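Local coordinates for protein prolyl 4-hydroxylase (Phytophthora capsici LT1534, PDB 6IUQ) that probably hydroxylates proline residues of its substrates at the 4-position, using a bound iron(II) ion in a 2-oxoglutarate-dependent reaction as in related enzymes, at residues D42-G45 with H46-S50; M56-L59 with N60-H64; T197-K201 with M202-V206. All blocks are in the same frame, centred on the assembly; numbering follows the deposited sequence.

Contact 1: residues D42-G45 with H46-S50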
# COMPACT_ATOMS: atom_id res chain seq x y z
N ASP A 42 5.32 -4.64 15.79
CA ASP A 42 6.47 -4.23 16.58
C ASP A 42 7.78 -4.35 15.80
O ASP A 42 8.78 -4.90 16.28
CB ASP A 42 6.50 -5.02 17.89
CG ASP A 42 5.23 -4.82 18.70
OD1 ASP A 42 4.97 -3.67 19.13
OD2 ASP A 42 4.49 -5.81 18.90
N CYS A 43 7.78 -3.82 14.59
CA CYS A 43 8.87 -4.04 13.66
C CYS A 43 10.15 -3.28 14.07
O CYS A 43 11.20 -3.88 14.20
CB CYS A 43 8.39 -3.65 12.25
SG CYS A 43 9.59 -3.90 10.94
N PHE A 44 10.06 -1.97 14.29
CA PHE A 44 11.24 -1.18 14.63
C PHE A 44 11.56 -1.22 16.12
O PHE A 44 12.70 -0.98 16.52
CB PHE A 44 11.07 0.29 14.19
CG PHE A 44 11.11 0.48 12.70
CD1 PHE A 44 9.99 0.20 11.92
CD2 PHE A 44 12.26 0.94 12.07
CE1 PHE A 44 10.02 0.37 10.52
CE2 PHE A 44 12.31 1.13 10.67
CZ PHE A 44 11.19 0.84 9.90
N GLY A 45 10.55 -1.52 16.93
CA GLY A 45 10.68 -1.41 18.37
C GLY A 45 10.09 -0.08 18.80
O GLY A 45 10.08 0.89 18.03
N HIS A 46 9.62 -0.02 20.03
CA HIS A 46 8.82 1.11 20.47
C HIS A 46 9.59 2.42 20.55
O HIS A 46 9.07 3.48 20.19
CB HIS A 46 8.18 0.81 21.82
CG HIS A 46 7.24 1.87 22.28
ND1 HIS A 46 7.63 2.91 23.09
CD2 HIS A 46 5.93 2.09 21.98
CE1 HIS A 46 6.60 3.71 23.30
NE2 HIS A 46 5.56 3.24 22.64
N GLY A 47 10.83 2.36 21.04
CA GLY A 47 11.63 3.57 21.17
C GLY A 47 11.90 4.17 19.81
O GLY A 47 11.67 5.36 19.58
N TRP A 48 12.38 3.34 18.89
CA TRP A 48 12.75 3.77 17.55
C TRP A 48 11.54 4.32 16.78
O TRP A 48 11.61 5.41 16.21
CB TRP A 48 13.43 2.62 16.81
CG TRP A 48 14.13 2.99 15.52
CD1 TRP A 48 14.36 4.24 15.03
CD2 TRP A 48 14.67 2.07 14.56
NE1 TRP A 48 15.02 4.16 13.82
CE2 TRP A 48 15.21 2.84 13.51
CE3 TRP A 48 14.74 0.67 14.48
CZ2 TRP A 48 15.83 2.25 12.40
CZ3 TRP A 48 15.34 0.10 13.39
CH2 TRP A 48 15.87 0.89 12.36
N ALA A 49 10.43 3.59 16.79
CA ALA A 49 9.18 4.10 16.23
C ALA A 49 8.75 5.44 16.85
O ALA A 49 8.30 6.34 16.14
CB ALA A 49 8.07 3.08 16.38
N SER A 50 8.88 5.58 18.17
CA SER A 50 8.56 6.85 18.83
C SER A 50 9.44 8.00 18.36
O SER A 50 8.95 9.12 18.14
CB SER A 50 8.70 6.72 20.35
OG SER A 50 7.68 5.91 20.90
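Gly-45 is the N-cap residue of helix 46-61, and its carbonyl starts the helical hydrogen-bonding pattern: Ala-49 N donates to Gly-45 O over 3.0 Å. The chain enters this cap with a positive phi at Gly-45 and turns sharply enough to bring the side chain of the preceding residue back against the first turn of the helix. Beside the bond, the methyl group CB of Ala-49 lies 3.4 Å from Gly-45 O.

The main side-chain contact is a T-shaped pair. Phe-44 presents its edge to one face of the Trp-48 indole, with the phenyl and the six-membered indole ring 4.7 Å apart at their centroids and their planes at 78°. Phe-44 CD2 does most of the touching, 3.5 Å from Trp-48 CZ3 and offset toward the rim of the indole. Trp-48 has CG anti to its own N (chi1 -168°), which swings the indole back toward the cap. There its CE3 also meets the backbone, 3.3 Å from Phe-44 O.

His-46 O, in the first turn, is gripped by two donors from Ser-50, one turn further along: Ser-50 N and the hydroxyl Ser-50 OG, each at 2.9 Å, approach it from opposite faces of the carbonyl plane. Ser-50 OG also lies over one face of the His-46 ring, whose two nitrogens are engaged by Glu-11 and Glu-176, a setting that would tend to stabilise a charged imidazolium.

The aromatic pair packs against several elements: Phe-44 rests on Leu-20 of helix 17-23, Leu-113 of helix 108-115 and Val-205 of strand 204-209, while Trp-48 extends the packing to Glu-109 of helix 108-115.

Contact 2: residues M56-L59 with N60-H64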
# COMPACT_ATOMS: atom_id res chain seq x y z
N MSE A 56 8.52 13.50 12.97
CA MSE A 56 7.43 13.82 12.06
C MSE A 56 6.54 14.93 12.60
O MSE A 56 6.11 15.81 11.86
CB MSE A 56 6.58 12.58 11.78
CG MSE A 56 7.31 11.55 10.95
SE MSE A 56 6.24 9.94 10.73
CE MSE A 56 4.72 10.70 9.77
N ARG A 57 6.24 14.86 13.90
CA ARG A 57 5.44 15.89 14.54
C ARG A 57 6.15 17.24 14.48
O ARG A 57 5.53 18.28 14.29
CB ARG A 57 5.14 15.51 15.99
CG ARG A 57 4.09 14.42 16.18
CD ARG A 57 3.45 14.59 17.54
NE ARG A 57 2.90 13.37 18.12
CZ ARG A 57 1.67 12.91 17.90
NH1 ARG A 57 0.84 13.57 17.10
NH2 ARG A 57 1.27 11.79 18.51
N TRP A 58 7.47 17.21 14.65
CA TRP A 58 8.26 18.41 14.55
C TRP A 58 8.16 19.03 13.16
O TRP A 58 7.98 20.23 13.01
CB TRP A 58 9.72 18.13 14.89
CG TRP A 58 10.53 19.37 14.89
CD1 TRP A 58 10.71 20.24 15.94
CD2 TRP A 58 11.27 19.92 13.79
NE1 TRP A 58 11.53 21.28 15.56
CE2 TRP A 58 11.88 21.11 14.25
CE3 TRP A 58 11.48 19.52 12.47
CZ2 TRP A 58 12.69 21.89 13.44
CZ3 TRP A 58 12.28 20.30 11.66
CH2 TRP A 58 12.87 21.47 12.15
N LEU A 59 8.29 18.19 12.13
CA LEU A 59 8.17 18.65 10.76
C LEU A 59 6.83 19.33 10.55
O LEU A 59 6.72 20.33 9.84
CB LEU A 59 8.33 17.49 9.78
CG LEU A 59 9.76 16.98 9.64
CD1 LEU A 59 9.77 15.73 8.78
CD2 LEU A 59 10.65 18.06 9.04
N ASN A 60 5.81 18.77 11.19
CA ASN A 60 4.46 19.31 11.09
C ASN A 60 4.26 20.63 11.86
O ASN A 60 3.49 21.49 11.43
CB ASN A 60 3.46 18.28 11.60
CG ASN A 60 2.03 18.71 11.37
OD1 ASN A 60 1.63 18.95 10.23
ND2 ASN A 60 1.26 18.81 12.45
N GLU A 61 4.94 20.78 12.99
CA GLU A 61 4.91 22.02 13.76
C GLU A 61 5.60 23.14 13.00
O GLU A 61 5.23 24.31 13.13
CB GLU A 61 5.59 21.85 15.12
CG GLU A 61 4.80 21.09 16.17
CD GLU A 61 5.66 20.73 17.38
OE1 GLU A 61 6.84 20.35 17.18
OE2 GLU A 61 5.17 20.84 18.53
N ASN A 62 6.61 22.79 12.23
CA ASN A 62 7.36 23.81 11.52
C ASN A 62 6.93 23.87 10.06
O ASN A 62 7.72 24.18 9.17
CB ASN A 62 8.85 23.55 11.67
CG ASN A 62 9.31 23.75 13.11
OD1 ASN A 62 9.08 22.90 13.97
ND2 ASN A 62 9.94 24.89 13.38
N ASP A 63 5.66 23.57 9.86
CA ASP A 63 4.96 23.82 8.61
C ASP A 63 5.65 23.25 7.38
O ASP A 63 5.67 23.89 6.32
CB ASP A 63 4.72 25.32 8.45
CG ASP A 63 3.93 25.92 9.61
OD1 ASP A 63 2.94 25.29 10.06
OD2 ASP A 63 4.32 27.01 10.09
N HIS A 64 6.20 22.05 7.50
CA HIS A 64 6.81 21.38 6.36
C HIS A 64 5.83 20.43 5.66
O HIS A 64 6.05 20.06 4.51
CB HIS A 64 8.07 20.63 6.79
CG HIS A 64 9.22 21.52 7.15
ND1 HIS A 64 9.41 22.02 8.42
CD2 HIS A 64 10.22 22.03 6.39
CE1 HIS A 64 10.49 22.79 8.44
NE2 HIS A 64 10.99 22.81 7.22
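Backbone bonds from Asn-60, Glu-61 and Asn-62 to residues four positions earlier carry helix 46-61 to its end. Asn-60 N reaches the carbonyl O of Met-56, a selenomethionine here, at 3.0 Å, Glu-61 N reaches Arg-57 O at 2.9 Å, and Asn-62 N reaches Trp-58 O at 3.0 Å. The helix then closes in a Schellman motif. Asp-63, with positive phi (52°), is its C-prime residue, and His-64 N wraps back to Leu-59 O in a 3.0 Å bond; the companion bond from Asp-63 N to Asn-60 O is weak.

The same carbonyl also receives a side chain. His-64 ND1 sends a second, weak bond to Leu-59 O at 3.5 Å, with that oxygen lying at the edge of the imidazole and in its plane. CG of His-64 sits beside its own N (chi1 -71°), a setting that turns the ring back so that its edge faces Leu-59 O. Arg-57 points elsewhere, its NH1 forming a salt bridge with Glu-223.

Flat groups meet mainly at Trp-58. The side chain of Asn-62 stacks over one face of the indole, the planes 30° apart. Glu-61 crosses Trp-58 at about a right angle. The His-64 ring runs near parallel to the indole but is slid far aside, so the two barely overlap. Phe-5 adds an edge-to-face partner to Trp-58.

Apolar contact comes from Leu-59, whose CD2 lies 4.2 Å from His-64 CG, the two side chains crossing at about a right angle. Leu-103 of helix 101-104 touches both residues.

The backbone N-H of His-64, and more weakly ND1, thus converge on Leu-59 O, a carbonyl at the negative end of the helix. The weak bond would be consistent with a proton on ND1, and the helix end could make an imidazolium form of His-64 somewhat easier to hold.

Contact 3: residues T197-K201 with M202-V206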
# COMPACT_ATOMS: atom_id res chain seq x y z
N THR A 197 -8.90 -6.21 6.92
CA THR A 197 -8.84 -4.90 7.52
C THR A 197 -7.73 -4.87 8.57
O THR A 197 -7.68 -5.70 9.47
CB THR A 197 -10.18 -4.52 8.12
OG1 THR A 197 -11.15 -4.58 7.07
CG2 THR A 197 -10.14 -3.09 8.68
N VAL A 198 -6.82 -3.92 8.40
CA VAL A 198 -5.60 -3.84 9.18
C VAL A 198 -5.55 -2.52 9.95
O VAL A 198 -5.47 -1.44 9.36
CB VAL A 198 -4.35 -3.97 8.26
CG1 VAL A 198 -3.07 -4.00 9.10
CG2 VAL A 198 -4.47 -5.22 7.39
N ALA A 199 -5.62 -2.60 11.28
CA ALA A 199 -5.60 -1.40 12.11
C ALA A 199 -4.23 -0.73 12.01
O ALA A 199 -3.21 -1.41 11.94
CB ALA A 199 -5.93 -1.75 13.57
N PRO A 200 -4.20 0.61 12.01
CA PRO A 200 -2.91 1.30 11.90
C PRO A 200 -2.19 1.44 13.26
O PRO A 200 -1.92 2.54 13.73
CB PRO A 200 -3.31 2.66 11.35
CG PRO A 200 -4.63 2.91 12.01
CD PRO A 200 -5.32 1.56 12.08
N LYS A 201 -1.86 0.31 13.88
CA LYS A 201 -1.21 0.34 15.18
C LYS A 201 0.23 0.82 15.12
O LYS A 201 0.93 0.62 14.13
CB LYS A 201 -1.27 -1.04 15.82
CG LYS A 201 -2.69 -1.46 16.06
CD LYS A 201 -2.80 -2.74 16.83
CE LYS A 201 -4.24 -2.87 17.35
NZ LYS A 201 -4.66 -4.29 17.49
N MSE A 202 0.63 1.50 16.20
CA MSE A 202 1.98 1.97 16.42
C MSE A 202 2.99 0.87 16.12
O MSE A 202 2.87 -0.25 16.63
CB MSE A 202 2.12 2.46 17.87
CG MSE A 202 3.52 2.92 18.31
SE MSE A 202 4.19 4.43 17.29
CE MSE A 202 5.17 5.43 18.65
N ASP A 203 3.98 1.19 15.29
CA ASP A 203 5.10 0.31 15.00
C ASP A 203 4.67 -0.96 14.25
O ASP A 203 5.35 -1.99 14.27
CB ASP A 203 5.84 -0.05 16.30
CG ASP A 203 7.23 -0.57 16.04
OD1 ASP A 203 7.77 -0.25 14.95
OD2 ASP A 203 7.78 -1.31 16.89
N ARG A 204 3.53 -0.87 13.57
CA ARG A 204 3.11 -1.93 12.66
C ARG A 204 3.52 -1.61 11.23
O ARG A 204 3.31 -0.50 10.75
CB ARG A 204 1.60 -2.13 12.74
CG ARG A 204 1.05 -3.00 11.64
CD ARG A 204 -0.43 -3.27 11.88
NE ARG A 204 -0.64 -4.33 12.85
CZ ARG A 204 -1.83 -4.69 13.32
NH1 ARG A 204 -2.94 -4.05 12.92
NH2 ARG A 204 -1.92 -5.70 14.18
N VAL A 205 4.10 -2.60 10.56
CA VAL A 205 4.51 -2.47 9.17
C VAL A 205 3.61 -3.34 8.27
O VAL A 205 3.40 -4.52 8.56
CB VAL A 205 6.01 -2.88 8.97
CG1 VAL A 205 6.33 -3.10 7.51
CG2 VAL A 205 6.92 -1.83 9.54
N VAL A 206 3.08 -2.75 7.20
CA VAL A 206 2.39 -3.53 6.17
C VAL A 206 3.18 -3.45 4.87
O VAL A 206 3.59 -2.36 4.46
CB VAL A 206 0.95 -3.04 5.92
CG1 VAL A 206 0.23 -4.00 4.95
CG2 VAL A 206 0.17 -2.93 7.21
O HOH W 1 -5.53 -4.95 12.62
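Arg-204 lays its guanidinium beneath the aliphatic chain of Lys-201, whose CD stands 3.8 Å above one face of the group, offset toward the rim. The two residues are the ends of a type II beta turn, closed by Arg-204 N donating to Lys-201 O at 3.0 Å. Asp-203 takes the positive phi of the turn. This connection leads from strand 196-198 to strand 204-209, which belong to the two facing sheets of the double-stranded beta-helix (DSBH) core.

A bend at chi3 (-81°) carries the otherwise extended Arg-204 side chain back over the loop. Its NH1 there donates to Ala-199 O at 2.8 Å, tilted somewhat out of both planes, and NE forms a salt bridge with Asp-41. That carboxylate would offset the nearby like charge of Lys-201, whose NZ is 4.5 Å from Arg-204 NH2. Pro-200 turns the chain in an inverse gamma turn.

Deeper in the core, Val-198 and Val-206 slide past one another, CG1 of the first 3.9 Å from CG2 of the second. At the loop, one water accepts from both Ala-199 N (2.7 Å) and Arg-204 NH1 (2.8 Å).

The three contacts follow one another along the chain. Contacts 1 and 2 stand at the two ends of helix 46-61, their centres about 20 Å apart: the first forms its N-terminal cap, the second its C-terminal close. Contact 3 is the turn between strands 196-198 and 204-209, about 12 Å from contact 1 and 22 Å from contact 2 between centres. It touches only contact 1, where the carboxylate of Asp-203 probably bonds to two backbone nitrogens. Asp-203 OD1 lies 2.9 Å from Phe-44 N. Asp-203 OD2 lies 2.8 Å from Gly-45 N. The turn thereby ties the start of the helix to the beta core that holds the iron.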